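Local coordinates for alternansucrase (Leuconostoc mesenteroides, PDB 6HVG), which belongs to glycoside hydrolase family 70, pairing a catalytic domain of the TIM-barrel clan with flanking repeats of the choline-binding and cell-wall-binding type, at residues 372-377 and 1359-1363; 376-380 and 1318-1324; 1297-1302 and 1330-1334. All coordinates share one frame; numbering follows the deposited sequence.

Contact 1: 372-377 and 1359-1363; sequences TAIEYQ and MPNGV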
loop_
_atom_site.group_PDB
_atom_site.type_symbol
_atom_site.label_atom_id
_atom_site.label_comp_id
_atom_site.label_asym_id
_atom_site.label_seq_id
_atom_site.Cartn_x
_atom_site.Cartn_y
_atom_site.Cartn_z
ATOM N N THR A 372 25.867 -16.306 40.965
ATOM C CA THR A 372 24.866 -16.709 41.948
ATOM C C THR A 372 23.588 -15.857 41.910
ATOM O O THR A 372 22.569 -16.257 42.459
ATOM C CB THR A 372 25.503 -16.748 43.349
ATOM O OG1 THR A 372 24.584 -17.347 44.263
ATOM C CG2 THR A 372 25.919 -15.370 43.823
ATOM N N ALA A 373 23.650 -14.700 41.237
ATOM C CA ALA A 373 22.521 -13.762 41.086
ATOM C C ALA A 373 21.919 -13.352 42.418
ATOM O O ALA A 373 20.712 -13.144 42.534
ATOM C CB ALA A 373 21.452 -14.331 40.198
ATOM N N ILE A 374 22.800 -13.242 43.414
ATOM C CA ILE A 374 22.496 -12.759 44.746
ATOM C C ILE A 374 22.787 -11.252 44.823
ATOM O O ILE A 374 22.059 -10.502 45.471
ATOM C CB ILE A 374 23.375 -13.512 45.769
ATOM C CG1 ILE A 374 23.029 -15.004 45.789
ATOM C CG2 ILE A 374 23.261 -12.920 47.163
ATOM C CD1 ILE A 374 21.573 -15.325 45.998
ATOM N N GLU A 375 23.852 -10.828 44.153
ATOM C CA GLU A 375 24.215 -9.432 44.097
ATOM C C GLU A 375 23.268 -8.619 43.241
ATOM O O GLU A 375 23.011 -8.970 42.086
ATOM C CB GLU A 375 25.622 -9.260 43.537
ATOM C CG GLU A 375 26.676 -9.838 44.473
ATOM C CD GLU A 375 28.090 -9.480 44.067
ATOM O OE1 GLU A 375 28.248 -8.450 43.368
ATOM O OE2 GLU A 375 29.028 -10.228 44.452
ATOM N N TYR A 376 22.761 -7.526 43.799
ATOM C CA TYR A 376 21.912 -6.634 43.034
ATOM C C TYR A 376 22.718 -5.996 41.913
ATOM O O TYR A 376 23.823 -5.595 42.117
ATOM C CB TYR A 376 21.280 -5.588 43.923
ATOM C CG TYR A 376 20.244 -6.166 44.873
ATOM C CD1 TYR A 376 19.149 -6.900 44.395
ATOM C CD2 TYR A 376 20.335 -5.963 46.253
ATOM C CE1 TYR A 376 18.193 -7.409 45.272
ATOM C CE2 TYR A 376 19.398 -6.486 47.126
ATOM C CZ TYR A 376 18.315 -7.196 46.637
ATOM O OH TYR A 376 17.366 -7.704 47.502
ATOM N N GLN A 377 22.156 -5.962 40.713
ATOM C CA GLN A 377 22.818 -5.398 39.542
ATOM C C GLN A 377 22.486 -3.953 39.287
ATOM O O GLN A 377 23.099 -3.326 38.419
ATOM C CB GLN A 377 22.450 -6.201 38.292
ATOM C CG GLN A 377 22.833 -7.665 38.350
ATOM C CD GLN A 377 24.305 -7.851 38.522
ATOM O OE1 GLN A 377 25.071 -7.621 37.607
ATOM N NE2 GLN A 377 24.710 -8.258 39.699
ATOM N N MET A 1359 14.986 -13.499 38.949
ATOM C CA MET A 1359 16.086 -14.149 39.641
ATOM C C MET A 1359 16.108 -13.730 41.110
ATOM O O MET A 1359 15.261 -12.964 41.548
ATOM C CB MET A 1359 17.388 -13.844 38.912
ATOM C CG MET A 1359 17.337 -14.256 37.436
ATOM S SD MET A 1359 18.989 -14.415 36.745
ATOM C CE MET A 1359 18.953 -13.476 35.240
ATOM N N PRO A 1360 17.025 -14.267 41.911
ATOM C CA PRO A 1360 16.990 -13.890 43.329
ATOM C C PRO A 1360 17.266 -12.392 43.542
ATOM O O PRO A 1360 16.818 -11.836 44.535
ATOM C CB PRO A 1360 18.099 -14.728 43.947
ATOM C CG PRO A 1360 18.355 -15.838 42.995
ATOM C CD PRO A 1360 18.017 -15.314 41.636
ATOM N N ASN A 1361 17.994 -11.768 42.611
ATOM C CA ASN A 1361 18.223 -10.336 42.636
ATOM C C ASN A 1361 17.192 -9.561 41.828
ATOM O O ASN A 1361 17.344 -8.359 41.601
ATOM C CB ASN A 1361 19.634 -9.993 42.143
ATOM C CG ASN A 1361 19.876 -10.455 40.736
ATOM O OD1 ASN A 1361 18.971 -10.946 40.070
ATOM N ND2 ASN A 1361 21.100 -10.330 40.285
ATOM N N GLY A 1362 16.137 -10.247 41.370
ATOM C CA GLY A 1362 14.957 -9.589 40.758
ATOM C C GLY A 1362 15.071 -9.294 39.283
ATOM O O GLY A 1362 14.130 -8.771 38.693
ATOM N N VAL A 1363 16.204 -9.661 38.690
ATOM C CA VAL A 1363 16.441 -9.474 37.271
ATOM C C VAL A 1363 15.518 -10.417 36.499
ATOM O O VAL A 1363 15.389 -11.608 36.814
ATOM C CB VAL A 1363 17.901 -9.822 36.901
ATOM C CG1 VAL A 1363 18.114 -9.744 35.399
ATOM C CG2 VAL A 1363 18.877 -8.885 37.592
HETATM O O HOH W 1 19.212 -6.669 40.460
#

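Contact 2: 376-380 and 1318-1324; sequences YQFDQ and DGNGNWY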
loop_
_atom_site.group_PDB
_atom_site.type_symbol
_atom_site.label_atom_id
_atom_site.label_comp_id
_atom_site.label_asym_id
_atom_site.label_seq_id
_atom_site.Cartn_x
_atom_site.Cartn_y
_atom_site.Cartn_z
ATOM N N TYR A 376 22.761 -7.526 43.799
ATOM C CA TYR A 376 21.912 -6.634 43.034
ATOM C C TYR A 376 22.718 -5.996 41.913
ATOM O O TYR A 376 23.823 -5.595 42.117
ATOM C CB TYR A 376 21.280 -5.588 43.923
ATOM C CG TYR A 376 20.244 -6.166 44.873
ATOM C CD1 TYR A 376 19.149 -6.900 44.395
ATOM C CD2 TYR A 376 20.335 -5.963 46.253
ATOM C CE1 TYR A 376 18.193 -7.409 45.272
ATOM C CE2 TYR A 376 19.398 -6.486 47.126
ATOM C CZ TYR A 376 18.315 -7.196 46.637
ATOM O OH TYR A 376 17.366 -7.704 47.502
ATOM N N GLN A 377 22.156 -5.962 40.713
ATOM C CA GLN A 377 22.818 -5.398 39.542
ATOM C C GLN A 377 22.486 -3.953 39.287
ATOM O O GLN A 377 23.099 -3.326 38.419
ATOM C CB GLN A 377 22.450 -6.201 38.292
ATOM C CG GLN A 377 22.833 -7.665 38.350
ATOM C CD GLN A 377 24.305 -7.851 38.522
ATOM O OE1 GLN A 377 25.071 -7.621 37.607
ATOM N NE2 GLN A 377 24.710 -8.258 39.699
ATOM N N PHE A 378 21.504 -3.426 40.015
ATOM C CA PHE A 378 21.202 -1.989 39.927
ATOM C C PHE A 378 22.291 -1.172 40.615
ATOM O O PHE A 378 22.805 -1.588 41.634
ATOM C CB PHE A 378 19.793 -1.642 40.427
ATOM C CG PHE A 378 19.464 -2.197 41.756
ATOM C CD1 PHE A 378 19.891 -1.561 42.896
ATOM C CD2 PHE A 378 18.668 -3.345 41.873
ATOM C CE1 PHE A 378 19.580 -2.067 44.133
ATOM C CE2 PHE A 378 18.335 -3.848 43.107
ATOM C CZ PHE A 378 18.798 -3.209 44.246
ATOM N N ASP A 379 22.645 -0.044 40.005
ATOM C CA ASP A 379 23.806 0.745 40.400
ATOM C C ASP A 379 23.390 2.098 40.979
ATOM O O ASP A 379 24.238 2.956 41.158
ATOM C CB ASP A 379 24.767 0.989 39.192
ATOM C CG ASP A 379 25.782 -0.163 38.961
ATOM O OD1 ASP A 379 26.103 -0.903 39.932
ATOM O OD2 ASP A 379 26.260 -0.304 37.793
ATOM N N GLN A 380 22.108 2.300 41.267
ATOM C CA GLN A 380 21.601 3.621 41.681
ATOM C C GLN A 380 20.844 3.540 43.026
ATOM O O GLN A 380 19.743 3.038 43.080
ATOM C CB GLN A 380 20.689 4.204 40.576
ATOM C CG GLN A 380 20.110 5.597 40.843
ATOM C CD GLN A 380 21.173 6.675 40.986
ATOM O OE1 GLN A 380 22.010 6.867 40.089
ATOM N NE2 GLN A 380 21.149 7.401 42.115
ATOM N N ASP A 1318 16.606 -0.681 34.887
ATOM C CA ASP A 1318 17.697 0.054 35.503
ATOM C C ASP A 1318 18.667 0.601 34.465
ATOM O O ASP A 1318 18.470 0.433 33.276
ATOM C CB ASP A 1318 18.394 -0.789 36.616
ATOM C CG ASP A 1318 19.341 -1.868 36.083
ATOM O OD1 ASP A 1318 19.925 -1.716 34.989
ATOM O OD2 ASP A 1318 19.520 -2.862 36.805
ATOM N N GLY A 1319 19.719 1.247 34.934
ATOM C CA GLY A 1319 20.708 1.876 34.076
ATOM C C GLY A 1319 21.596 0.917 33.305
ATOM O O GLY A 1319 22.118 1.279 32.269
ATOM N N ASN A 1320 21.743 -0.309 33.790
ATOM C CA ASN A 1320 22.509 -1.342 33.091
ATOM C C ASN A 1320 21.711 -2.216 32.110
ATOM O O ASN A 1320 22.258 -3.120 31.504
ATOM C CB ASN A 1320 23.185 -2.231 34.129
ATOM C CG ASN A 1320 24.093 -1.461 35.003
ATOM O OD1 ASN A 1320 25.012 -0.808 34.526
ATOM N ND2 ASN A 1320 23.817 -1.492 36.289
ATOM N N GLY A 1321 20.430 -1.956 31.957
ATOM C CA GLY A 1321 19.616 -2.708 31.014
ATOM C C GLY A 1321 18.837 -3.860 31.582
ATOM O O GLY A 1321 18.130 -4.526 30.847
ATOM N N ASN A 1322 18.915 -4.076 32.892
ATOM C CA ASN A 1322 18.120 -5.105 33.536
ATOM C C ASN A 1322 16.697 -4.656 33.813
ATOM O O ASN A 1322 16.466 -3.486 34.102
ATOM C CB ASN A 1322 18.775 -5.561 34.840
ATOM C CG ASN A 1322 20.215 -6.003 34.653
ATOM O OD1 ASN A 1322 20.480 -7.019 34.014
ATOM N ND2 ASN A 1322 21.145 -5.245 35.205
ATOM N N TRP A 1323 15.753 -5.596 33.728
ATOM C CA TRP A 1323 14.345 -5.300 33.956
ATOM C C TRP A 1323 13.863 -5.922 35.237
ATOM O O TRP A 1323 14.291 -7.020 35.608
ATOM C CB TRP A 1323 13.489 -5.804 32.790
ATOM C CG TRP A 1323 13.532 -4.906 31.607
ATOM C CD1 TRP A 1323 14.463 -4.918 30.597
ATOM C CD2 TRP A 1323 12.628 -3.840 31.307
ATOM N NE1 TRP A 1323 14.171 -3.946 29.684
ATOM C CE2 TRP A 1323 13.048 -3.271 30.088
ATOM C CE3 TRP A 1323 11.480 -3.333 31.930
ATOM C CZ2 TRP A 1323 12.391 -2.191 29.502
ATOM C CZ3 TRP A 1323 10.808 -2.265 31.324
ATOM C CH2 TRP A 1323 11.274 -1.708 30.129
ATOM N N TYR A 1324 12.946 -5.215 35.899
ATOM C CA TYR A 1324 12.342 -5.651 37.164
ATOM C C TYR A 1324 10.831 -5.441 37.147
ATOM O O TYR A 1324 10.329 -4.575 36.425
ATOM C CB TYR A 1324 12.935 -4.831 38.311
ATOM C CG TYR A 1324 14.444 -4.843 38.333
ATOM C CD1 TYR A 1324 15.165 -3.916 37.606
ATOM C CD2 TYR A 1324 15.134 -5.792 39.063
ATOM C CE1 TYR A 1324 16.535 -3.925 37.605
ATOM C CE2 TYR A 1324 16.506 -5.810 39.081
ATOM C CZ TYR A 1324 17.202 -4.881 38.352
ATOM O OH TYR A 1324 18.573 -4.918 38.360
HETATM O O HOH W 1 19.212 -6.669 40.460
HETATM O O HOH W 2 21.162 1.902 37.913
#

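Contact 3: 1297-1302 and 1330-1334; sequences DASGVK and GYMVR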
loop_
_atom_site.group_PDB
_atom_site.type_symbol
_atom_site.label_atom_id
_atom_site.label_comp_id
_atom_site.label_asym_id
_atom_site.label_seq_id
_atom_site.Cartn_x
_atom_site.Cartn_y
_atom_site.Cartn_z
ATOM N N ASP A 1297 14.777 -2.475 51.975
ATOM C CA ASP A 1297 14.337 -2.499 53.378
ATOM C C ASP A 1297 14.158 -3.969 53.856
ATOM O O ASP A 1297 14.457 -4.913 53.120
ATOM C CB ASP A 1297 13.115 -1.594 53.588
ATOM C CG ASP A 1297 11.812 -2.195 53.072
ATOM O OD1 ASP A 1297 11.712 -3.439 52.905
ATOM O OD2 ASP A 1297 10.834 -1.421 52.853
ATOM N N ALA A 1298 13.717 -4.155 55.083
ATOM C CA ALA A 1298 13.619 -5.486 55.634
ATOM C C ALA A 1298 12.700 -6.365 54.806
ATOM O O ALA A 1298 12.964 -7.553 54.656
ATOM C CB ALA A 1298 13.146 -5.420 57.074
ATOM N N SER A 1299 11.639 -5.782 54.268
ATOM C CA SER A 1299 10.693 -6.534 53.422
ATOM C C SER A 1299 11.200 -6.814 51.995
ATOM O O SER A 1299 10.969 -7.899 51.471
ATOM C CB SER A 1299 9.347 -5.806 53.367
ATOM O OG SER A 1299 8.779 -5.739 54.670
ATOM N N GLY A 1300 11.882 -5.855 51.375
ATOM C CA GLY A 1300 12.348 -6.041 50.016
ATOM C C GLY A 1300 12.891 -4.779 49.373
ATOM O O GLY A 1300 13.181 -3.800 50.061
ATOM N N VAL A 1301 13.007 -4.779 48.045
ATOM C CA VAL A 1301 13.559 -3.631 47.314
ATOM C C VAL A 1301 12.467 -2.753 46.729
ATOM O O VAL A 1301 11.479 -3.248 46.212
ATOM C CB VAL A 1301 14.491 -4.090 46.208
ATOM C CG1 VAL A 1301 15.227 -2.918 45.597
ATOM C CG2 VAL A 1301 15.494 -5.082 46.758
ATOM N N LYS A 1302 12.637 -1.449 46.864
ATOM C CA LYS A 1302 11.710 -0.462 46.326
ATOM C C LYS A 1302 12.439 0.382 45.291
ATOM O O LYS A 1302 13.675 0.415 45.282
ATOM C CB LYS A 1302 11.198 0.432 47.450
ATOM C CG LYS A 1302 10.486 -0.339 48.555
ATOM C CD LYS A 1302 9.849 0.561 49.592
ATOM C CE LYS A 1302 10.902 1.307 50.392
ATOM N NZ LYS A 1302 10.183 2.197 51.326
ATOM N N GLY A 1330 4.554 -2.425 46.163
ATOM C CA GLY A 1330 5.669 -1.535 45.875
ATOM C C GLY A 1330 7.014 -2.221 46.002
ATOM O O GLY A 1330 8.039 -1.550 46.126
ATOM N N TYR A 1331 7.020 -3.553 45.946
ATOM C CA TYR A 1331 8.229 -4.335 46.171
ATOM C C TYR A 1331 8.620 -5.135 44.943
ATOM O O TYR A 1331 7.789 -5.781 44.334
ATOM C CB TYR A 1331 8.048 -5.284 47.378
ATOM C CG TYR A 1331 8.126 -4.580 48.716
ATOM C CD1 TYR A 1331 9.320 -4.049 49.162
ATOM C CD2 TYR A 1331 6.998 -4.416 49.520
ATOM C CE1 TYR A 1331 9.400 -3.401 50.374
ATOM C CE2 TYR A 1331 7.072 -3.752 50.729
ATOM C CZ TYR A 1331 8.271 -3.251 51.143
ATOM O OH TYR A 1331 8.366 -2.596 52.347
ATOM N N MET A 1332 9.892 -5.077 44.598
ATOM C CA MET A 1332 10.469 -5.878 43.538
ATOM C C MET A 1332 10.174 -7.343 43.781
ATOM O O MET A 1332 10.254 -7.817 44.911
ATOM C CB MET A 1332 11.986 -5.643 43.520
ATOM C CG MET A 1332 12.768 -6.444 42.523
ATOM S SD MET A 1332 14.546 -6.217 42.697
ATOM C CE MET A 1332 14.699 -4.515 42.184
ATOM N N VAL A 1333 9.834 -8.062 42.723
ATOM C CA VAL A 1333 9.598 -9.504 42.807
ATOM C C VAL A 1333 10.922 -10.205 42.610
ATOM O O VAL A 1333 11.667 -9.874 41.680
ATOM C CB VAL A 1333 8.594 -9.975 41.721
ATOM C CG1 VAL A 1333 8.593 -11.488 41.563
ATOM C CG2 VAL A 1333 7.191 -9.447 42.041
ATOM N N ARG A 1334 11.207 -11.176 43.474
ATOM C CA ARG A 1334 12.483 -11.884 43.469
ATOM C C ARG A 1334 12.266 -13.333 43.854
ATOM O O ARG A 1334 11.449 -13.619 44.704
ATOM C CB ARG A 1334 13.430 -11.241 44.499
ATOM C CG ARG A 1334 13.656 -9.735 44.334
ATOM C CD ARG A 1334 14.630 -9.174 45.362
ATOM N NE ARG A 1334 14.023 -9.171 46.685
ATOM C CZ ARG A 1334 14.577 -9.652 47.788
ATOM N NH1 ARG A 1334 15.806 -10.161 47.783
ATOM N NH2 ARG A 1334 13.882 -9.607 48.911
HETATM O O HOH W 3 11.881 -7.282 47.212
#

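Contact 1: 372-377 and 1359-1363
Asn-1361 is the bump here, and the hollow it fills is the curve of backbone from Ala-373 to Glu-375. Its CG sits 3.3 Å from Ala-373 O, and the amide reaches inward so that ND2 gives a nearly straight hydrogen bond to Glu-375 O (3.0 Å, 172°), with the acceptor oxygen in the amide plane but ND2 tilted out of the carbonyl plane. Holding CG between its own backbone N and carbonyl carbon (chi1 60°) turns the amide into this curve, while OD1 faces back and takes a weak bond from Val-1363 N. Glu-375 O has a second donor: Gln-377, bent at chi2, brings NE2 over the opposite face of the same carbonyl. Two side-chain amides thus grip one backbone oxygen from its two faces.

Met-1359 to Gly-1362 forms a type I beta turn, in the loop between strands 1354-1357 and 1368-1371 of the repeat-rich C-terminal region, and the turn is what pushes Pro-1360 and Asn-1361 out as neighbouring knobs. The proline rests against Ala-373, its CD 3.9 Å from the methyl CB and its CB 3.4 Å from Ala-373 O. Ile-374 crosses it at about a right angle, with CD1 touching Pro-1360 CB at 4.1 Å. Phe-360 of strand 360-363 backs Ala-373, Met-1359 and Pro-1360.

At the other end, Tyr-376 slides past Asn-1361 in the opposite direction, and Asn-1361 O meets the ring edge in its plane, 3.6 Å from Tyr-376 CD1. A water beside that edge accepts from Gln-377 N and donates to Asn-1361 O.

Contact 2: 376-380 and 1318-1324
Phe-378 and Asp-1318 bring the two backbones nearest, with CA atoms 6.0 Å apart: an irregular loop lies against the type I turn, Asp-1318 to Gly-1321, that joins strands 1314-1317 and 1323-1326 of a beta hairpin in a putative cell-wall-binding repeat. Asn-1320 projects from this turn toward the loop. Its ND2 lies 3.1 Å from Asp-379 OD2 in a hydrogen bond that meets the oxygen from above the carboxylate, whose plane stands almost perpendicular to the amide (89°). The same nitrogen makes a weak, bent hydrogen bond to Gln-377 O at 2.9 Å.

Phe-378 and Tyr-1324 cross at about a right angle. The tyrosine hydroxyl comes to the phenyl edge, near the ring plane and 3.9 Å from Phe-378 CD2, while one face of the phenyl lies against Tyr-376 CB. Phe-378 CB packs 3.8 Å from Asp-1318 OD2, and the Phe-378 ring stacks with that of Phe-1294. Asn-1322 adds its ND2 at 3.5 Å from Gln-377 CB, an aliphatic part of a side chain whose own amide is bonded to Glu-375 O.

Behind this surface Asp-1318 organises the turn. With CG between the backbone N and the carbonyl carbon (chi1 77°), OD1 curls back to take weak bonds from the backbone N of Asn-1320 and Asn-1322. OD2 accepts from Tyr-1324 OH at 2.7 Å, nearly end-on to its C-O bond, and from Asn-1322 ND2 through its syn lone pair. A water links that hydroxyl onward to Gln-377 N. So many donors around a buried carboxylate would probably stabilise its negative charge, and the carboxylate helps to place Tyr-1324 and Asn-1322, two of the side chains that face the loop.

Contact 3: 1297-1302 and 1330-1334
Tyr-1331 reaches across to the turn at 1297-1300 and ends in a hydrogen bond, OH to Asp-1297 OD2 at 2.8 Å, on the syn lone pair of OD2; ring and carboxylate planes are 62° apart. Ser-1299 CB comes 3.6 Å from Tyr-1331 CZ. Lys-1302 runs alongside, pointing the same way, with CG 3.7 Å from Tyr-1331 CE1. The backbones are joined by a hydrogen bond from Met-1332 N to Val-1301 O, 2.9 Å. Beside it Val-1301 and Met-1332 lie side by side, and the bend of the methionine at chi3 brings CE to within 3.8 Å of Val-1301 CG1.

A second layer fixes these groups. Asp-1297 OD1 accepts from Gly-1300 N at 2.9 Å, an Asx motif that sets the carboxylate for the tyrosine; Lys-1302 NZ makes only a long salt bridge to its OD2. One water accepts from Val-1301 N and Arg-1334 NE and donates to Met-1332 O, stitching the guanidinium into the junction.

Further out, the turn closes the two-stranded hairpin of 1294-1296 and 1301-1304. Val-1301 also touches Tyr-376 and Phe-378, whereas Met-1332 reaches Phe-1294 on that hairpin and Tyr-1324 and Phe-1326 on strand 1323-1326, so the contact sets the turn and strand of one hairpin against the loop that follows strand 1323-1326 of the next.

How the contacts relate
Along the chain the order is 372-380, then 1297-1302, 1318-1324, 1330-1334 and 1359-1363. Contacts 1 and 2 start from the same loop and share Tyr-376 and Gln-377, with centres about 10 Å apart; contact 3 lies about 12 Å from contact 1 and 14 Å from contact 2, nested within the loop closed by contact 1. Met-1332 of contact 3 packs on both Tyr-1324 and Phe-378 of contact 2, and Tyr-1324 in turn packs against Gly-1362 of contact 1. The loop between strands 370-371 and 383-384 thus docks among hairpins and turns more than 900 residues further along the chain, bringing together parts that are far apart in sequence.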